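Long-range contacts in Lys-gingipain W83 (Porphyromonas gingivalis, PDB 6I9A), which cleaves proteins after lysine as a secreted cysteine protease, hydrolysing haemoglobin, collagen and immunoglobulins and possibly acting as a virulence factor in periodontal disease: residues K98-L103 with A252-V257; V88-K93 with L103-V108; F79-G84 with Y117-S122; S230-L235 with E263-V268. All coordinates share one frame; numbering follows the deposited sequence.

Interaction 1 of 4, residues K98-L103 with A252-V257; sequences KKVTDL and AQFDYV. With CA (calcium ion), chain H.
Val100 and Phe254 give up the most surface where residues 98-103 lie against the loop 252-257, and both methyl groups of the valine take part. CG1 of Val100 stands over the centre of the Phe254 ring, 3.9 Å from the centroid and 7° off the normal, a CH-pi contact. Its second methyl, CG2, meets the ring at Phe254 CE2 (3.8 Å). The phenyl group reaches this position with CG between its own backbone N and carbonyl carbon (chi1 57°). Asp102, in salt bridge with Arg120, brings OD1 to 3.5 Å from Phe254 CZ, carboxylate and ring turned 39° apart.

Gln253 is held differently, through solvent. Its extended chain carries NE2 to 3.8 Å from Lys99 CD, and two waters join its amide to Lys99 NZ: one accepts from both nitrogens, the other accepts from NZ and donates to Gln253 OE1. NE2 has a further partner in Ser280 O. A third water links Val100 N to Asp255 OD1.

While the ring of Phe254 packs, Phe254 O binds the calcium ion at 2.4 Å, in a site completed by Asp85, Glu263 and three waters. The loop follows strand 242-247 and leads to helix 261-267; strand 100-101 pairs antiparallel with strand 92-93, and His358 of strand 357-361 meets the Phe254 ring edge-to-face.

Interaction 2 of 4, residues V88-K93 with L103-V108; sequences VISGEK and LYYSAV
Tyr105 lays its phenol against Ile89 and Gly91, bringing the short helix 103-106 back onto the chain that leads into the antiparallel strand pair 92-93 and 100-101. Both segments belong to the connection between parallel strands 79-83 and 117-121, which contains this two-stranded antiparallel pair followed by a single, weakly bonded helical turn.

One hydrogen bond spans the two segments: Gly91 N donates to Tyr105 OH over 2.9 Å, with a bent angle of 138° at the hydrogen. The same hydroxyl has a weak bond with Asn56 OD1, at the start of helix 56-72.

Van der Waals contacts accompany the bond. Ile89 CG2 comes to 3.7 Å from Tyr105 CE2, and Gly91 CA approaches the same CE2 to 3.6 Å; both arrive obliquely to the ring. CG of Tyr105, anti to its carbonyl carbon (chi1 -66°), starts the ring off in this direction.

Glu92 and Tyr104 form a second, looser meeting in which the side chains cross at about a right angle, with carboxylate and ring planes 42° apart. Glu92 OE1 lies 3.9 Å from Tyr104 CB, but its charge is answered by Lys60, whereas the Tyr104 hydroxyl bonds to Glu355 and His351.

Each segment also braces itself. Leu103 O accepts from Ala107 N and from Ser106 OG, closing the helical turn. Ser90 OG donates to Gly91 O over 2.8 Å, in the carbonyl plane and on a lone pair.

Interaction 3 of 4, residues F79-G84 with Y117-S122; sequences FLALVG and YTFRMS
Arg120 reaches across to the carbonyl of Gly84, just past the end of two parallel strands, 79-83 and 117-121, that form one side of a four-stranded parallel sheet. Arg120 CB passes 4.0 Å from Leu82 O. Arg120 CG, anti to the backbone N (chi1 175°), meets Gly84 O at 3.5 Å, and Arg120 CD keeps close to that oxygen at 3.6 Å. A bend at chi3 sets NE, which packs on Phe254 CE2. Arg120 CZ lies 3.9 Å from Gly84 O, and Arg120 NH1 donates to Gly84 O over 2.9 Å, with an angle of 143° at the hydrogen. The donor stands above the carbonyl plane, while the oxygen is tilted 23° from the guanidinium plane. NH1 also bonds to Ile89 O, and NH2 makes a salt bridge with Asp102.

Between the strands the backbones alternate in the parallel manner: Leu80 N, Leu82 N and Gly84 N donate to Tyr117 O, Phe119 O and Met121 O, and Phe119 N and Met121 N return bonds to Leu80 O and Leu82 O.

On the face away from Arg120, the Phe119 ring spreads over Ala81. Ala81 CB is 3.5 Å from Phe119 CZ, Ala81 CA lies over the ring face toward its rim, and Phe79 CD1 comes in at the edge, 4.0 Å from Phe119 CE2. Trp31 of helix 25-37 packs on this largely apolar side.

Two carbonyls and a carboxylate thus grip the buried guanidinium, and the carboxylate of Asp102 probably compensates its positive charge.

Interaction 4 of 4, residues S230-L235 with E263-V268; sequences SQLKAL and EVITRV. With CA (calcium ion), chain H.
Helix 261-267, which carries the calcium ligand Glu263, is met by residues 230-235, which include part of helix 229-232, and Leu232 sets its branches against Val264 and Ile265. The contact is apolar. Leu232 CD1 reaches Ile265 CB at 3.7 Å and Val264 CG1 at 3.9 Å, while its other methyl, CD2, meets Ile265 CD1 at 3.8 Å. The leucine and isoleucine cross obliquely. CG of Leu232 lies anti to the carbonyl carbon (chi1 -65°), on a residue whose CB already points at helix 261-267.

Lys233 contributes its methylenes. Its extended chain crosses both valines at about a right angle, with CG 3.9 Å from Val268 CG1 and CE 4.1 Å from Val264 CG1. Val268 is the first residue to leave helical geometry, and its side chain still faces Lys233.

Helix 261-267 makes the beta-alpha-beta crossover between the parallel neighbours 242-247 and 273-279 of the six-stranded sheet, and Ile265 touches residues of both strands. Leu232 of helix 229-232 packs on this crossover helix.

Glu263 leads away from the contact and grips the calcium with both carboxylate oxygens, OE1 at 2.6 Å and OE2 at 2.5 Å from the metal. Arg267 lies near, its NH2 3.5 Å from Glu263 OE2 with that oxygen well out of the guanidinium plane. Ser122 OG hydrogen-bonds to OE2, and Asp85 and Phe254 O complete the protein ligands.

In the fold
Along the chain, interaction 3 opens first and closes at 117-122, and interaction 2 lies entirely within the span between its strands. Interaction 1 takes its first segment from that same connection and its second from far downstream; interaction 4 comes later. Centres of interactions 1 and 2, and of 2 and 3, are about 10 Å apart. Interactions 2 and 4 have centres about 25 Å apart. Interaction 3 belongs to the four-stranded sheet, interaction 4 to the crossover of the six-stranded one. One calcium ion, bound in interactions 1 and 4 and also by Asp85 just after strand 79-83, probably helps hold the regions around the two sheets together; Ser122 of interaction 3 hydrogen-bonds to its ligand Glu263.

Interaction 1 of 4, residues K98-L103 with A252-V257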
# COMPACT_ATOMS: atom_id res chain seq x y z
N LYS A 98 -22.70 -5.46 -1.04
CA LYS A 98 -23.79 -4.48 -1.02
C LYS A 98 -23.29 -3.13 -0.48
O LYS A 98 -24.11 -2.30 -0.11
CB LYS A 98 -25.01 -4.96 -0.20
CG LYS A 98 -25.41 -6.45 -0.39
CD LYS A 98 -25.67 -6.77 -1.81
CE LYS A 98 -26.17 -8.20 -1.97
NZ LYS A 98 -26.46 -8.48 -3.40
N LYS A 99 -21.96 -2.91 -0.49
CA LYS A 99 -21.37 -1.66 -0.02
C LYS A 99 -20.41 -1.18 -1.08
O LYS A 99 -20.02 -1.94 -1.96
CB LYS A 99 -20.63 -1.86 1.32
CG LYS A 99 -21.53 -2.39 2.45
CD LYS A 99 -22.64 -1.45 2.88
CE LYS A 99 -23.52 -2.19 3.91
NZ LYS A 99 -24.56 -1.31 4.45
N VAL A 100 -19.98 0.08 -1.00
CA VAL A 100 -19.12 0.62 -2.05
C VAL A 100 -17.86 -0.22 -2.19
O VAL A 100 -17.26 -0.70 -1.21
CB VAL A 100 -18.82 2.12 -1.80
CG1 VAL A 100 -17.90 2.34 -0.58
CG2 VAL A 100 -18.28 2.80 -3.06
N THR A 101 -17.40 -0.33 -3.45
CA THR A 101 -16.14 -0.98 -3.77
C THR A 101 -15.54 -0.31 -4.98
O THR A 101 -16.24 0.20 -5.88
CB THR A 101 -16.31 -2.51 -4.06
OG1 THR A 101 -15.04 -3.14 -4.23
CG2 THR A 101 -17.17 -2.83 -5.29
N ASP A 102 -14.21 -0.40 -5.01
CA ASP A 102 -13.39 0.00 -6.16
C ASP A 102 -12.95 -1.22 -6.96
O ASP A 102 -12.25 -1.08 -7.97
CB ASP A 102 -12.14 0.79 -5.72
CG ASP A 102 -12.44 2.20 -5.29
OD1 ASP A 102 -13.48 2.73 -5.72
OD2 ASP A 102 -11.62 2.77 -4.50
N LEU A 103 -13.37 -2.44 -6.53
CA LEU A 103 -12.86 -3.64 -7.20
C LEU A 103 -13.09 -3.62 -8.70
O LEU A 103 -12.20 -4.10 -9.45
CB LEU A 103 -13.57 -4.88 -6.62
CG LEU A 103 -13.13 -6.22 -7.26
CD1 LEU A 103 -11.66 -6.52 -7.07
CD2 LEU A 103 -13.97 -7.36 -6.72
N ALA A 252 -13.40 1.38 6.30
CA ALA A 252 -13.02 1.90 4.98
C ALA A 252 -14.26 2.06 4.14
O ALA A 252 -14.18 2.04 2.92
CB ALA A 252 -11.99 0.99 4.33
N GLN A 253 -15.43 2.32 4.75
CA GLN A 253 -16.69 2.53 3.96
C GLN A 253 -16.68 3.99 3.50
O GLN A 253 -17.29 4.88 4.09
CB GLN A 253 -17.89 2.21 4.84
CG GLN A 253 -19.14 1.99 3.96
CD GLN A 253 -20.32 1.56 4.78
OE1 GLN A 253 -21.29 2.33 4.98
NE2 GLN A 253 -20.27 0.33 5.24
N PHE A 254 -16.01 4.20 2.36
CA PHE A 254 -15.62 5.54 1.96
C PHE A 254 -16.70 6.31 1.22
O PHE A 254 -16.44 7.47 0.83
CB PHE A 254 -14.29 5.51 1.17
CG PHE A 254 -14.33 4.63 -0.05
CD1 PHE A 254 -13.86 3.32 -0.01
CD2 PHE A 254 -14.82 5.12 -1.25
CE1 PHE A 254 -13.92 2.50 -1.14
CE2 PHE A 254 -14.90 4.30 -2.38
CZ PHE A 254 -14.43 3.00 -2.34
N ASP A 255 -17.94 5.78 1.09
CA ASP A 255 -19.08 6.58 0.66
C ASP A 255 -20.04 6.87 1.83
O ASP A 255 -21.17 7.32 1.59
CB ASP A 255 -19.83 5.86 -0.47
CG ASP A 255 -20.67 4.70 0.00
OD1 ASP A 255 -20.36 4.15 1.09
OD2 ASP A 255 -21.65 4.34 -0.70
N TYR A 256 -19.58 6.73 3.06
CA TYR A 256 -20.39 7.04 4.23
C TYR A 256 -20.73 8.54 4.25
O TYR A 256 -20.05 9.38 3.63
CB TYR A 256 -19.63 6.63 5.48
CG TYR A 256 -20.42 6.76 6.77
CD1 TYR A 256 -21.63 6.07 6.95
CD2 TYR A 256 -19.90 7.45 7.86
CE1 TYR A 256 -22.31 6.11 8.17
CE2 TYR A 256 -20.58 7.50 9.08
CZ TYR A 256 -21.80 6.86 9.21
OH TYR A 256 -22.46 6.96 10.42
N VAL A 257 -21.79 8.89 5.00
CA VAL A 257 -22.31 10.27 5.10
C VAL A 257 -21.27 11.21 5.72
O VAL A 257 -21.37 12.43 5.54
CB VAL A 257 -23.66 10.31 5.86
CG1 VAL A 257 -23.52 9.86 7.31
CG2 VAL A 257 -24.32 11.69 5.76
CA CA H . -15.87 9.64 1.55
O HOH W 1 -22.57 -0.63 6.80
O HOH W 2 -24.04 1.41 4.36
O HOH W 3 -21.15 1.56 1.16
O HOH W 4 -17.33 8.82 3.33
O HOH W 5 -17.91 10.15 0.33
O HOH W 6 -16.29 11.52 2.91

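Interaction 2 of 4, residues V88-K93 with L103-V108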
# COMPACT_ATOMS: atom_id res chain seq x y z
N VAL A 88 -16.43 12.35 -7.09
CA VAL A 88 -15.79 12.45 -8.40
C VAL A 88 -15.50 11.04 -9.00
O VAL A 88 -15.56 10.88 -10.23
CB VAL A 88 -14.55 13.35 -8.47
CG1 VAL A 88 -14.87 14.82 -8.24
CG2 VAL A 88 -13.45 12.89 -7.53
N ILE A 89 -15.18 10.04 -8.18
CA ILE A 89 -14.95 8.66 -8.68
C ILE A 89 -15.81 7.79 -7.78
O ILE A 89 -15.47 7.58 -6.61
CB ILE A 89 -13.48 8.26 -8.69
CG1 ILE A 89 -12.66 9.18 -9.61
CG2 ILE A 89 -13.37 6.79 -9.17
CD1 ILE A 89 -11.10 9.00 -9.41
N SER A 90 -17.00 7.42 -8.22
CA SER A 90 -17.99 6.91 -7.28
C SER A 90 -17.75 5.53 -6.70
O SER A 90 -18.30 5.25 -5.62
CB SER A 90 -19.38 6.88 -7.92
OG SER A 90 -19.36 6.02 -9.04
N GLY A 91 -17.03 4.67 -7.38
CA GLY A 91 -17.10 3.24 -7.08
C GLY A 91 -18.50 2.71 -7.40
O GLY A 91 -19.32 3.40 -8.05
N GLU A 92 -18.80 1.48 -6.98
CA GLU A 92 -20.15 0.95 -7.19
C GLU A 92 -20.42 -0.01 -6.05
O GLU A 92 -19.51 -0.37 -5.28
CB GLU A 92 -20.33 0.28 -8.57
CG GLU A 92 -19.50 -0.99 -8.76
CD GLU A 92 -19.63 -1.49 -10.19
OE1 GLU A 92 -19.04 -0.88 -11.11
OE2 GLU A 92 -20.33 -2.51 -10.38
N LYS A 93 -21.66 -0.47 -5.96
CA LYS A 93 -22.07 -1.38 -4.89
C LYS A 93 -21.55 -2.78 -5.19
O LYS A 93 -21.76 -3.30 -6.29
CB LYS A 93 -23.61 -1.34 -4.84
CG LYS A 93 -24.26 -2.00 -3.65
CD LYS A 93 -25.77 -1.75 -3.62
CE LYS A 93 -26.53 -2.93 -3.08
NZ LYS A 93 -27.02 -3.79 -4.18
N LEU A 103 -13.37 -2.44 -6.53
CA LEU A 103 -12.86 -3.64 -7.20
C LEU A 103 -13.09 -3.62 -8.70
O LEU A 103 -12.20 -4.10 -9.45
CB LEU A 103 -13.57 -4.88 -6.62
CG LEU A 103 -13.13 -6.22 -7.26
CD1 LEU A 103 -11.66 -6.52 -7.07
CD2 LEU A 103 -13.97 -7.36 -6.72
N TYR A 104 -14.27 -3.15 -9.14
CA TYR A 104 -14.60 -3.32 -10.56
C TYR A 104 -13.89 -2.31 -11.47
O TYR A 104 -13.89 -2.52 -12.68
CB TYR A 104 -16.11 -3.35 -10.72
CG TYR A 104 -16.62 -4.59 -10.02
CD1 TYR A 104 -17.33 -4.50 -8.82
CD2 TYR A 104 -16.28 -5.86 -10.48
CE1 TYR A 104 -17.72 -5.63 -8.11
CE2 TYR A 104 -16.66 -7.00 -9.79
CZ TYR A 104 -17.38 -6.89 -8.61
OH TYR A 104 -17.70 -8.02 -7.89
N TYR A 105 -13.21 -1.33 -10.91
CA TYR A 105 -12.28 -0.55 -11.74
C TYR A 105 -11.05 -1.40 -12.09
O TYR A 105 -10.52 -1.28 -13.20
CB TYR A 105 -11.80 0.71 -11.01
CG TYR A 105 -12.91 1.72 -10.76
CD1 TYR A 105 -13.71 2.19 -11.81
CD2 TYR A 105 -13.15 2.22 -9.48
CE1 TYR A 105 -14.74 3.11 -11.57
CE2 TYR A 105 -14.17 3.13 -9.23
CZ TYR A 105 -14.96 3.59 -10.29
OH TYR A 105 -15.99 4.47 -10.05
N SER A 106 -10.61 -2.24 -11.14
CA SER A 106 -9.38 -3.07 -11.23
C SER A 106 -9.62 -4.43 -11.87
O SER A 106 -8.67 -5.00 -12.42
CB SER A 106 -8.77 -3.26 -9.83
OG SER A 106 -9.45 -4.18 -8.98
N ALA A 107 -10.82 -4.96 -11.80
CA ALA A 107 -11.15 -6.30 -12.26
C ALA A 107 -11.60 -6.16 -13.68
O ALA A 107 -12.74 -5.77 -13.94
CB ALA A 107 -12.22 -6.91 -11.34
N VAL A 108 -10.70 -6.47 -14.60
CA VAL A 108 -10.95 -6.18 -16.02
C VAL A 108 -11.54 -7.38 -16.76
O VAL A 108 -12.52 -7.24 -17.51
CB VAL A 108 -9.68 -5.67 -16.71
CG1 VAL A 108 -9.94 -5.34 -18.18
CG2 VAL A 108 -9.11 -4.45 -15.99

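Interaction 3 of 4, residues F79-G84 with Y117-S122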
# COMPACT_ATOMS: atom_id res chain seq x y z
N PHE A 79 -0.06 -0.52 -11.22
CA PHE A 79 -0.89 0.20 -10.28
C PHE A 79 -1.96 1.01 -10.96
O PHE A 79 -1.76 1.57 -12.04
CB PHE A 79 -0.07 1.21 -9.46
CG PHE A 79 0.92 0.57 -8.51
CD1 PHE A 79 0.51 0.03 -7.29
CD2 PHE A 79 2.28 0.49 -8.85
CE1 PHE A 79 1.45 -0.57 -6.43
CE2 PHE A 79 3.20 -0.10 -7.99
CZ PHE A 79 2.76 -0.66 -6.81
N LEU A 80 -3.09 1.13 -10.26
CA LEU A 80 -4.18 2.03 -10.57
C LEU A 80 -4.38 2.94 -9.37
O LEU A 80 -4.78 2.48 -8.32
CB LEU A 80 -5.47 1.25 -10.91
CG LEU A 80 -6.72 2.09 -11.06
CD1 LEU A 80 -6.62 3.07 -12.25
CD2 LEU A 80 -7.95 1.19 -11.22
N ALA A 81 -4.10 4.25 -9.55
CA ALA A 81 -4.27 5.25 -8.51
C ALA A 81 -5.53 6.06 -8.78
O ALA A 81 -5.63 6.72 -9.81
CB ALA A 81 -3.07 6.17 -8.46
N LEU A 82 -6.51 5.97 -7.90
CA LEU A 82 -7.75 6.75 -7.98
C LEU A 82 -7.59 7.91 -7.04
O LEU A 82 -7.28 7.73 -5.86
CB LEU A 82 -8.96 5.87 -7.57
CG LEU A 82 -9.09 4.56 -8.32
CD1 LEU A 82 -10.26 3.74 -7.73
CD2 LEU A 82 -9.34 4.83 -9.83
N VAL A 83 -7.74 9.14 -7.55
CA VAL A 83 -7.53 10.34 -6.74
C VAL A 83 -8.85 11.11 -6.63
O VAL A 83 -9.34 11.64 -7.63
CB VAL A 83 -6.40 11.21 -7.32
CG1 VAL A 83 -6.17 12.42 -6.44
CG2 VAL A 83 -5.13 10.38 -7.48
N GLY A 84 -9.39 11.13 -5.42
CA GLY A 84 -10.67 11.77 -5.16
C GLY A 84 -11.58 10.88 -4.34
O GLY A 84 -11.35 9.67 -4.19
N TYR A 117 -2.95 -3.34 -9.00
CA TYR A 117 -3.01 -2.94 -7.59
C TYR A 117 -3.64 -1.57 -7.50
O TYR A 117 -3.08 -0.59 -8.03
CB TYR A 117 -1.59 -2.86 -7.04
CG TYR A 117 -0.94 -4.15 -6.61
CD1 TYR A 117 -1.71 -5.25 -6.19
CD2 TYR A 117 0.44 -4.25 -6.49
CE1 TYR A 117 -1.10 -6.40 -5.69
CE2 TYR A 117 1.06 -5.40 -6.01
CZ TYR A 117 0.28 -6.47 -5.59
OH TYR A 117 0.86 -7.62 -5.11
N THR A 118 -4.81 -1.48 -6.89
CA THR A 118 -5.60 -0.28 -6.85
C THR A 118 -5.63 0.32 -5.49
O THR A 118 -5.83 -0.38 -4.48
CB THR A 118 -7.03 -0.65 -7.33
OG1 THR A 118 -6.91 -1.18 -8.67
CG2 THR A 118 -7.97 0.52 -7.36
N PHE A 119 -5.52 1.64 -5.43
CA PHE A 119 -5.63 2.38 -4.17
C PHE A 119 -6.32 3.68 -4.46
O PHE A 119 -6.32 4.16 -5.60
CB PHE A 119 -4.27 2.57 -3.49
CG PHE A 119 -3.25 3.29 -4.35
CD1 PHE A 119 -3.15 4.68 -4.32
CD2 PHE A 119 -2.33 2.57 -5.14
CE1 PHE A 119 -2.17 5.34 -5.04
CE2 PHE A 119 -1.38 3.25 -5.88
CZ PHE A 119 -1.30 4.62 -5.82
N ARG A 120 -6.87 4.29 -3.41
CA ARG A 120 -7.61 5.52 -3.54
C ARG A 120 -7.07 6.58 -2.60
O ARG A 120 -7.09 6.41 -1.38
CB ARG A 120 -9.12 5.29 -3.30
CG ARG A 120 -9.95 6.58 -3.29
CD ARG A 120 -11.40 6.30 -2.95
NE ARG A 120 -12.12 5.60 -4.02
CZ ARG A 120 -13.05 6.17 -4.78
NH1 ARG A 120 -13.24 7.51 -4.76
NH2 ARG A 120 -13.78 5.43 -5.60
N MET A 121 -6.55 7.68 -3.17
CA MET A 121 -6.13 8.86 -2.45
C MET A 121 -7.39 9.68 -2.29
O MET A 121 -7.70 10.55 -3.12
CB MET A 121 -5.05 9.59 -3.24
CG MET A 121 -3.85 8.70 -3.60
SD MET A 121 -2.65 8.60 -2.26
CE MET A 121 -1.81 10.01 -2.64
N SER A 122 -8.20 9.37 -1.27
CA SER A 122 -9.50 10.04 -1.10
C SER A 122 -9.33 11.36 -0.36
O SER A 122 -8.86 11.38 0.80
CB SER A 122 -10.46 9.14 -0.33
OG SER A 122 -11.65 9.89 -0.20

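Interaction 4 of 4, residues S230-L235 with E263-V268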
# COMPACT_ATOMS: atom_id res chain seq x y z
N SER A 230 -12.52 11.72 15.65
CA SER A 230 -12.20 12.95 16.38
C SER A 230 -10.83 12.81 17.07
O SER A 230 -10.02 13.75 17.08
CB SER A 230 -13.30 13.28 17.38
OG SER A 230 -14.45 13.69 16.67
N GLN A 231 -10.52 11.64 17.62
CA GLN A 231 -9.22 11.39 18.24
C GLN A 231 -8.09 11.34 17.21
O GLN A 231 -6.97 11.81 17.48
CB GLN A 231 -9.29 10.08 19.04
CG GLN A 231 -10.10 10.29 20.33
CD GLN A 231 -10.41 9.01 21.05
OE1 GLN A 231 -10.62 7.97 20.46
NE2 GLN A 231 -10.54 9.08 22.36
N LEU A 232 -8.38 10.85 16.00
CA LEU A 232 -7.34 10.87 14.95
C LEU A 232 -6.91 12.30 14.66
O LEU A 232 -5.73 12.54 14.40
CB LEU A 232 -7.87 10.26 13.65
CG LEU A 232 -8.22 8.78 13.72
CD1 LEU A 232 -8.75 8.31 12.35
CD2 LEU A 232 -6.99 7.91 14.14
N LYS A 233 -7.85 13.24 14.69
CA LYS A 233 -7.53 14.63 14.38
C LYS A 233 -6.63 15.28 15.43
O LYS A 233 -6.02 16.32 15.18
CB LYS A 233 -8.83 15.41 14.21
CG LYS A 233 -9.61 14.97 12.97
CD LYS A 233 -11.02 15.56 12.98
CE LYS A 233 -11.86 14.94 11.84
NZ LYS A 233 -13.24 15.53 11.81
N ALA A 234 -6.56 14.68 16.64
CA ALA A 234 -5.76 15.17 17.75
C ALA A 234 -4.45 14.41 17.92
O ALA A 234 -3.73 14.69 18.88
CB ALA A 234 -6.58 15.08 19.04
N LEU A 235 -4.08 13.47 16.99
CA LEU A 235 -2.78 12.81 17.06
C LEU A 235 -1.64 13.85 16.96
O LEU A 235 -1.82 14.93 16.37
CB LEU A 235 -2.65 11.78 15.93
CG LEU A 235 -3.51 10.53 16.11
CD1 LEU A 235 -3.48 9.74 14.80
CD2 LEU A 235 -2.95 9.64 17.24
N GLU A 263 -10.42 7.31 5.67
CA GLU A 263 -10.23 8.60 5.01
C GLU A 263 -9.62 9.58 6.01
O GLU A 263 -8.70 10.32 5.69
CB GLU A 263 -11.57 9.12 4.47
CG GLU A 263 -11.98 8.38 3.20
CD GLU A 263 -13.36 8.77 2.70
OE1 GLU A 263 -14.33 8.76 3.49
OE2 GLU A 263 -13.48 9.00 1.48
N VAL A 264 -10.17 9.64 7.24
CA VAL A 264 -9.62 10.62 8.20
C VAL A 264 -8.17 10.31 8.52
O VAL A 264 -7.35 11.24 8.59
CB VAL A 264 -10.51 10.65 9.47
CG1 VAL A 264 -9.90 11.54 10.55
CG2 VAL A 264 -11.91 11.16 9.12
N ILE A 265 -7.83 9.04 8.74
CA ILE A 265 -6.48 8.74 9.22
C ILE A 265 -5.43 9.09 8.15
O ILE A 265 -4.28 9.36 8.52
CB ILE A 265 -6.39 7.27 9.70
CG1 ILE A 265 -5.28 7.11 10.74
CG2 ILE A 265 -6.23 6.27 8.50
CD1 ILE A 265 -5.35 5.71 11.44
N THR A 266 -5.82 9.09 6.85
CA THR A 266 -4.90 9.47 5.81
C THR A 266 -4.99 10.97 5.52
O THR A 266 -3.96 11.57 5.21
CB THR A 266 -5.12 8.63 4.57
OG1 THR A 266 -6.51 8.64 4.16
CG2 THR A 266 -4.64 7.23 4.76
N ARG A 267 -6.17 11.60 5.62
CA ARG A 267 -6.32 13.04 5.32
C ARG A 267 -5.69 13.95 6.37
O ARG A 267 -5.38 15.09 6.04
CB ARG A 267 -7.80 13.41 5.20
CG ARG A 267 -8.48 12.82 3.99
CD ARG A 267 -9.96 13.06 4.07
NE ARG A 267 -10.57 12.54 2.84
CZ ARG A 267 -11.84 12.76 2.49
NH1 ARG A 267 -12.66 13.43 3.30
NH2 ARG A 267 -12.30 12.26 1.35
N VAL A 268 -5.57 13.52 7.64
CA VAL A 268 -5.13 14.46 8.68
C VAL A 268 -3.71 14.95 8.41
O VAL A 268 -2.82 14.22 7.96
CB VAL A 268 -5.29 13.86 10.09
CG1 VAL A 268 -6.75 13.87 10.54
CG2 VAL A 268 -4.67 12.47 10.20
CA CA H . -15.87 9.64 1.55
O HOH W 5 -17.91 10.15 0.33
O HOH W 4 -17.33 8.82 3.33
O HOH W 6 -16.29 11.52 2.91